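Local coordinates for protein BA42 (Bizionia argentinensis, PDB 4OA3) that is of unknown function but binds two calcium ions as a stand-alone TPM domain from an Antarctic bacterium, at residues A20-V34 with I118-P130. Sequence-based numbering, arbitrary orientation.
Sequences AIRDAEKNTSGEIRV and IEKAGMALAKYFP. With CA (calcium ion), chain B; CA (calcium ion), chain C.
The hydroxyl of T28 reaches across to the backbone of F129. OG1 stands anti to the backbone N (chi1 -179°), which turns it to F129 O, 2.7 Å away. That bond lies in the carbonyl plane, on a lone pair. S29 N binds the same F129 O at 3.0 Å, but from above the carbonyl plane, so two donors grip one oxygen. T28 OG1 also accepts from G30 N at 2.9 Å, closing an ST turn. CB of L125 packs against this hydroxyl. A valine in place of T28 would probably leave G30 N without its acceptor and F129 O with one donor fewer. Water 4 joins S29 OG to P130 O.

Further back, the helical parts 20-24 and 118-128 run nearly parallel, at 15°. G122 has no side chain, and A24 CB comes within 4.1 Å of its CA. I118 is the main apolar wedge. Its CG2 lies against A20 and A24, 3.8 Å from A24 CB. Its CD1 runs off roughly at right angles to CG2, meeting I21 CG1 at 3.7 Å and V34 CG2 at 4.0 Å. I32 CD1 rests over the helix near A121 and G122. M123 bends back and brings CE beside the N27 amide.

The other side of the 20-34 segment carries metal. E25 chelates one calcium with both carboxylate oxygens, while E31 bridges the two ions; D135, I136, D137, L139 and N141 supply further ligands. The contact packs helix 110-128 against helix 11-24, the turn after it and strand 31-37, next to the two-calcium site of this TPM domain.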
loop_
_atom_site.group_PDB
_atom_site.type_symbol
_atom_site.label_atom_id
_atom_site.label_comp_id
_atom_site.label_asym_id
_atom_site.label_seq_id
_atom_site.Cartn_x
_atom_site.Cartn_y
_atom_site.Cartn_z
ATOM N N ALA A 20 -10.992 0.984 2.521
ATOM C CA ALA A 20 -9.952 0.787 3.547
ATOM C C ALA A 20 -8.852 1.847 3.421
ATOM O O ALA A 20 -8.374 2.395 4.405
ATOM C CB ALA A 20 -9.356 -0.605 3.441
ATOM N N ILE A 21 -8.488 2.207 2.171
ATOM C CA ILE A 21 -7.511 3.264 1.966
ATOM C C ILE A 21 -8.056 4.578 2.511
ATOM O O ILE A 21 -7.345 5.330 3.178
ATOM C CB ILE A 21 -7.103 3.403 0.471
ATOM C CG1 ILE A 21 -6.339 2.120 0.055
ATOM C CG2 ILE A 21 -6.227 4.642 0.269
ATOM C CD1 ILE A 21 -6.021 1.977 -1.422
ATOM N N ARG A 22 -9.334 4.890 2.188
ATOM C CA ARG A 22 -9.915 6.139 2.668
ATOM C C ARG A 22 -9.905 6.217 4.191
ATOM O O ARG A 22 -9.546 7.254 4.750
ATOM C CB ARG A 22 -11.344 6.279 2.152
ATOM C CG ARG A 22 -11.973 7.618 2.457
ATOM C CD ARG A 22 -13.233 7.831 1.631
ATOM N NE ARG A 22 -12.948 7.748 0.199
ATOM C CZ ARG A 22 -12.375 8.701 -0.536
ATOM N NH1 ARG A 22 -12.031 9.862 0.011
ATOM N NH2 ARG A 22 -12.157 8.507 -1.825
ATOM N N ASP A 23 -10.202 5.126 4.847
ATOM C CA ASP A 23 -10.204 5.082 6.315
ATOM C C ASP A 23 -8.795 5.206 6.867
ATOM O O ASP A 23 -8.560 5.974 7.805
ATOM C CB ASP A 23 -10.863 3.789 6.828
ATOM C CG ASP A 23 -12.355 3.696 6.594
ATOM O OD1 ASP A 23 -13.015 4.754 6.552
ATOM O OD2 ASP A 23 -12.876 2.554 6.520
ATOM N N ALA A 24 -7.822 4.501 6.261
ATOM C CA ALA A 24 -6.438 4.596 6.702
ATOM C C ALA A 24 -5.891 6.014 6.594
ATOM O O ALA A 24 -5.149 6.473 7.448
ATOM C CB ALA A 24 -5.577 3.651 5.881
ATOM N N GLU A 25 -6.258 6.733 5.513
ATOM C CA GLU A 25 -5.793 8.084 5.300
ATOM C C GLU A 25 -6.480 9.131 6.190
ATOM O O GLU A 25 -6.133 10.310 6.108
ATOM C CB GLU A 25 -5.928 8.457 3.803
ATOM C CG GLU A 25 -4.961 7.668 2.924
ATOM C CD GLU A 25 -4.938 8.098 1.472
ATOM O OE1 GLU A 25 -5.726 9.007 1.106
ATOM O OE2 GLU A 25 -4.142 7.528 0.684
ATOM N N LYS A 26 -7.385 8.711 7.073
ATOM C CA LYS A 26 -7.910 9.609 8.116
ATOM C C LYS A 26 -7.064 9.435 9.402
ATOM O O LYS A 26 -7.282 10.174 10.359
ATOM C CB LYS A 26 -9.364 9.300 8.420
ATOM C CG LYS A 26 -10.319 9.588 7.282
ATOM C CD LYS A 26 -11.712 9.126 7.669
ATOM C CE LYS A 26 -12.685 9.237 6.536
ATOM N NZ LYS A 26 -13.846 8.322 6.717
ATOM N N ASN A 27 -6.147 8.447 9.454
ATOM C CA ASN A 27 -5.281 8.208 10.622
ATOM C C ASN A 27 -3.885 8.745 10.429
ATOM O O ASN A 27 -3.128 8.892 11.400
ATOM C CB ASN A 27 -5.161 6.708 10.879
ATOM C CG ASN A 27 -6.446 6.076 11.302
ATOM O OD1 ASN A 27 -7.269 6.695 11.987
ATOM N ND2 ASN A 27 -6.611 4.795 11.012
ATOM N N THR A 28 -3.521 9.039 9.199
ATOM C CA THR A 28 -2.167 9.507 8.886
ATOM C C THR A 28 -2.185 10.473 7.718
ATOM O O THR A 28 -3.138 10.452 6.942
ATOM C CB THR A 28 -1.285 8.288 8.502
ATOM O OG1 THR A 28 0.048 8.713 8.226
ATOM C CG2 THR A 28 -1.841 7.518 7.276
ATOM N N SER A 29 -1.134 11.294 7.594
ATOM C CA SER A 29 -0.936 12.131 6.418
ATOM C C SER A 29 -0.283 11.278 5.302
ATOM O O SER A 29 -0.176 11.746 4.167
ATOM C CB SER A 29 -0.057 13.331 6.711
ATOM O OG SER A 29 1.274 12.932 6.960
ATOM N N GLY A 30 0.123 10.044 5.601
ATOM C CA GLY A 30 0.637 9.142 4.584
ATOM C C GLY A 30 -0.433 8.782 3.562
ATOM O O GLY A 30 -1.640 8.884 3.821
ATOM N N GLU A 31 0.026 8.443 2.364
ATOM C CA GLU A 31 -0.862 8.119 1.254
ATOM C C GLU A 31 -0.603 6.719 0.790
ATOM O O GLU A 31 0.564 6.340 0.654
ATOM C CB GLU A 31 -0.647 9.095 0.136
ATOM C CG GLU A 31 -1.062 10.526 0.481
ATOM C CD GLU A 31 -2.512 10.863 0.207
ATOM O OE1 GLU A 31 -3.102 10.235 -0.708
ATOM O OE2 GLU A 31 -3.079 11.744 0.909
ATOM N N ILE A 32 -1.644 5.934 0.584
ATOM C CA ILE A 32 -1.512 4.516 0.254
ATOM C C ILE A 32 -2.148 4.174 -1.069
ATOM O O ILE A 32 -3.260 4.583 -1.333
ATOM C CB ILE A 32 -2.154 3.639 1.374
ATOM C CG1 ILE A 32 -1.474 3.884 2.713
ATOM C CG2 ILE A 32 -2.119 2.147 0.983
ATOM C CD1 ILE A 32 -2.295 3.490 3.883
ATOM N N ARG A 33 -1.442 3.392 -1.923
ATOM C CA ARG A 33 -2.045 2.799 -3.112
ATOM C C ARG A 33 -1.667 1.348 -3.230
ATOM O O ARG A 33 -0.636 0.907 -2.693
ATOM C CB ARG A 33 -1.642 3.488 -4.422
ATOM C CG ARG A 33 -2.097 4.937 -4.465
ATOM C CD ARG A 33 -2.012 5.554 -5.844
ATOM N NE ARG A 33 -2.978 4.912 -6.734
ATOM C CZ ARG A 33 -3.004 5.076 -8.043
ATOM N NH1 ARG A 33 -2.115 5.856 -8.637
ATOM N NH2 ARG A 33 -3.911 4.450 -8.771
ATOM N N VAL A 34 -2.515 0.599 -3.908
ATOM C CA VAL A 34 -2.305 -0.788 -4.271
ATOM C C VAL A 34 -2.121 -0.854 -5.774
ATOM O O VAL A 34 -2.858 -0.193 -6.520
ATOM C CB VAL A 34 -3.500 -1.656 -3.849
ATOM C CG1 VAL A 34 -3.401 -3.090 -4.363
ATOM C CG2 VAL A 34 -3.656 -1.663 -2.336
ATOM N N ILE A 118 -3.670 -2.566 4.623
ATOM C CA ILE A 118 -3.910 -1.137 4.518
ATOM C C ILE A 118 -4.184 -0.564 5.911
ATOM O O ILE A 118 -3.654 0.498 6.271
ATOM C CB ILE A 118 -5.055 -0.868 3.519
ATOM C CG1 ILE A 118 -4.586 -1.165 2.062
ATOM C CG2 ILE A 118 -5.612 0.574 3.675
ATOM C CD1 ILE A 118 -5.683 -1.386 1.100
ATOM N N GLU A 119 -5.020 -1.237 6.684
ATOM C CA GLU A 119 -5.323 -0.756 8.029
ATOM C C GLU A 119 -4.057 -0.688 8.901
ATOM O O GLU A 119 -3.797 0.317 9.566
ATOM C CB GLU A 119 -6.364 -1.653 8.693
ATOM C CG GLU A 119 -6.742 -1.210 10.100
ATOM C CD GLU A 119 -7.764 -2.080 10.804
ATOM O OE1 GLU A 119 -7.698 -3.323 10.653
ATOM O OE2 GLU A 119 -8.584 -1.521 11.565
ATOM N N LYS A 120 -3.249 -1.722 8.844
ATOM C CA LYS A 120 -2.004 -1.770 9.618
ATOM C C LYS A 120 -1.036 -0.679 9.170
ATOM O O LYS A 120 -0.361 -0.040 9.985
ATOM C CB LYS A 120 -1.352 -3.150 9.496
ATOM C CG LYS A 120 -2.045 -4.172 10.363
ATOM C CD LYS A 120 -1.507 -4.170 11.806
ATOM C CE LYS A 120 -2.325 -5.030 12.752
ATOM N NZ LYS A 120 -2.196 -6.482 12.458
ATOM N N ALA A 121 -0.940 -0.466 7.841
ATOM C CA ALA A 121 -0.071 0.558 7.306
ATOM C C ALA A 121 -0.483 1.962 7.761
ATOM O O ALA A 121 0.366 2.796 8.053
ATOM C CB ALA A 121 -0.027 0.463 5.778
ATOM N N GLY A 122 -1.796 2.269 7.782
ATOM C CA GLY A 122 -2.236 3.574 8.253
ATOM C C GLY A 122 -1.865 3.829 9.708
ATOM O O GLY A 122 -1.411 4.917 10.064
ATOM N N MET A 123 -1.989 2.797 10.529
ATOM C CA MET A 123 -1.642 2.862 11.967
ATOM C C MET A 123 -0.118 2.980 12.142
ATOM O O MET A 123 0.344 3.728 13.002
ATOM C CB MET A 123 -2.116 1.602 12.711
ATOM C CG MET A 123 -3.586 1.281 12.614
ATOM S SD MET A 123 -4.538 1.884 13.996
ATOM C CE MET A 123 -4.676 3.603 13.477
ATOM N N ALA A 124 0.667 2.279 11.315
ATOM C CA ALA A 124 2.134 2.409 11.380
ATOM C C ALA A 124 2.582 3.785 10.954
ATOM O O ALA A 124 3.393 4.431 11.614
ATOM C CB ALA A 124 2.782 1.374 10.477
ATOM N N LEU A 125 2.050 4.271 9.835
ATOM C CA LEU A 125 2.390 5.601 9.345
ATOM C C LEU A 125 1.970 6.686 10.305
ATOM O O LEU A 125 2.671 7.697 10.415
ATOM C CB LEU A 125 1.750 5.842 7.978
ATOM C CG LEU A 125 2.380 5.019 6.854
ATOM C CD1 LEU A 125 1.443 5.016 5.638
ATOM C CD2 LEU A 125 3.758 5.551 6.481
ATOM N N ALA A 126 0.849 6.475 11.014
ATOM C CA ALA A 126 0.343 7.470 11.976
ATOM C C ALA A 126 1.361 7.791 13.065
ATOM O O ALA A 126 1.381 8.920 13.553
ATOM C CB ALA A 126 -0.941 6.973 12.615
ATOM N N LYS A 127 2.223 6.834 13.385
ATOM C CA LYS A 127 3.238 7.016 14.414
ATOM C C LYS A 127 4.179 8.133 14.064
ATOM O O LYS A 127 4.558 8.924 14.923
ATOM C CB LYS A 127 3.996 5.709 14.653
ATOM C CG LYS A 127 5.108 5.828 15.664
ATOM C CD LYS A 127 5.501 4.487 16.191
ATOM C CE LYS A 127 6.793 4.626 16.976
ATOM N NZ LYS A 127 7.074 3.389 17.754
ATOM N N TYR A 128 4.575 8.207 12.784
ATOM C CA TYR A 128 5.511 9.202 12.287
ATOM C C TYR A 128 4.898 10.355 11.502
ATOM O O TYR A 128 5.546 11.386 11.329
ATOM C CB TYR A 128 6.519 8.488 11.375
ATOM C CG TYR A 128 7.337 7.456 12.122
ATOM C CD1 TYR A 128 8.531 7.802 12.734
ATOM C CD2 TYR A 128 6.937 6.129 12.178
ATOM C CE1 TYR A 128 9.261 6.873 13.468
ATOM C CE2 TYR A 128 7.658 5.184 12.911
ATOM C CZ TYR A 128 8.850 5.553 13.511
ATOM O OH TYR A 128 9.593 4.654 14.241
ATOM N N PHE A 129 3.674 10.185 11.002
ATOM C CA PHE A 129 3.021 11.131 10.104
ATOM C C PHE A 129 1.586 11.295 10.536
ATOM O O PHE A 129 0.653 10.728 9.949
ATOM C CB PHE A 129 3.095 10.610 8.646
ATOM C CG PHE A 129 4.506 10.504 8.146
ATOM C CD1 PHE A 129 5.231 11.642 7.830
ATOM C CD2 PHE A 129 5.133 9.273 8.047
ATOM C CE1 PHE A 129 6.568 11.551 7.456
ATOM C CE2 PHE A 129 6.465 9.181 7.641
ATOM C CZ PHE A 129 7.176 10.315 7.382
ATOM N N PRO A 130 1.360 12.037 11.628
ATOM C CA PRO A 130 -0.016 12.203 12.094
ATOM C C PRO A 130 -0.921 12.955 11.128
ATOM O O PRO A 130 -0.481 13.809 10.397
ATOM C CB PRO A 130 0.142 12.931 13.441
ATOM C CG PRO A 130 1.432 13.599 13.375
ATOM C CD PRO A 130 2.325 12.769 12.479
HETATM CA CA CA B . -5.011 8.932 -1.232
HETATM CA CA CA C . -3.880 12.813 2.822
HETATM O O HOH W 1 -5.948 11.632 2.123
HETATM O O HOH W 2 -5.363 2.660 9.518
HETATM O O HOH W 3 -3.421 10.916 4.182
HETATM O O HOH W 4 1.758 14.500 9.062
HETATM O O HOH W 5 -1.559 13.577 2.925
HETATM O O HOH W 6 -3.754 7.147 -2.228
#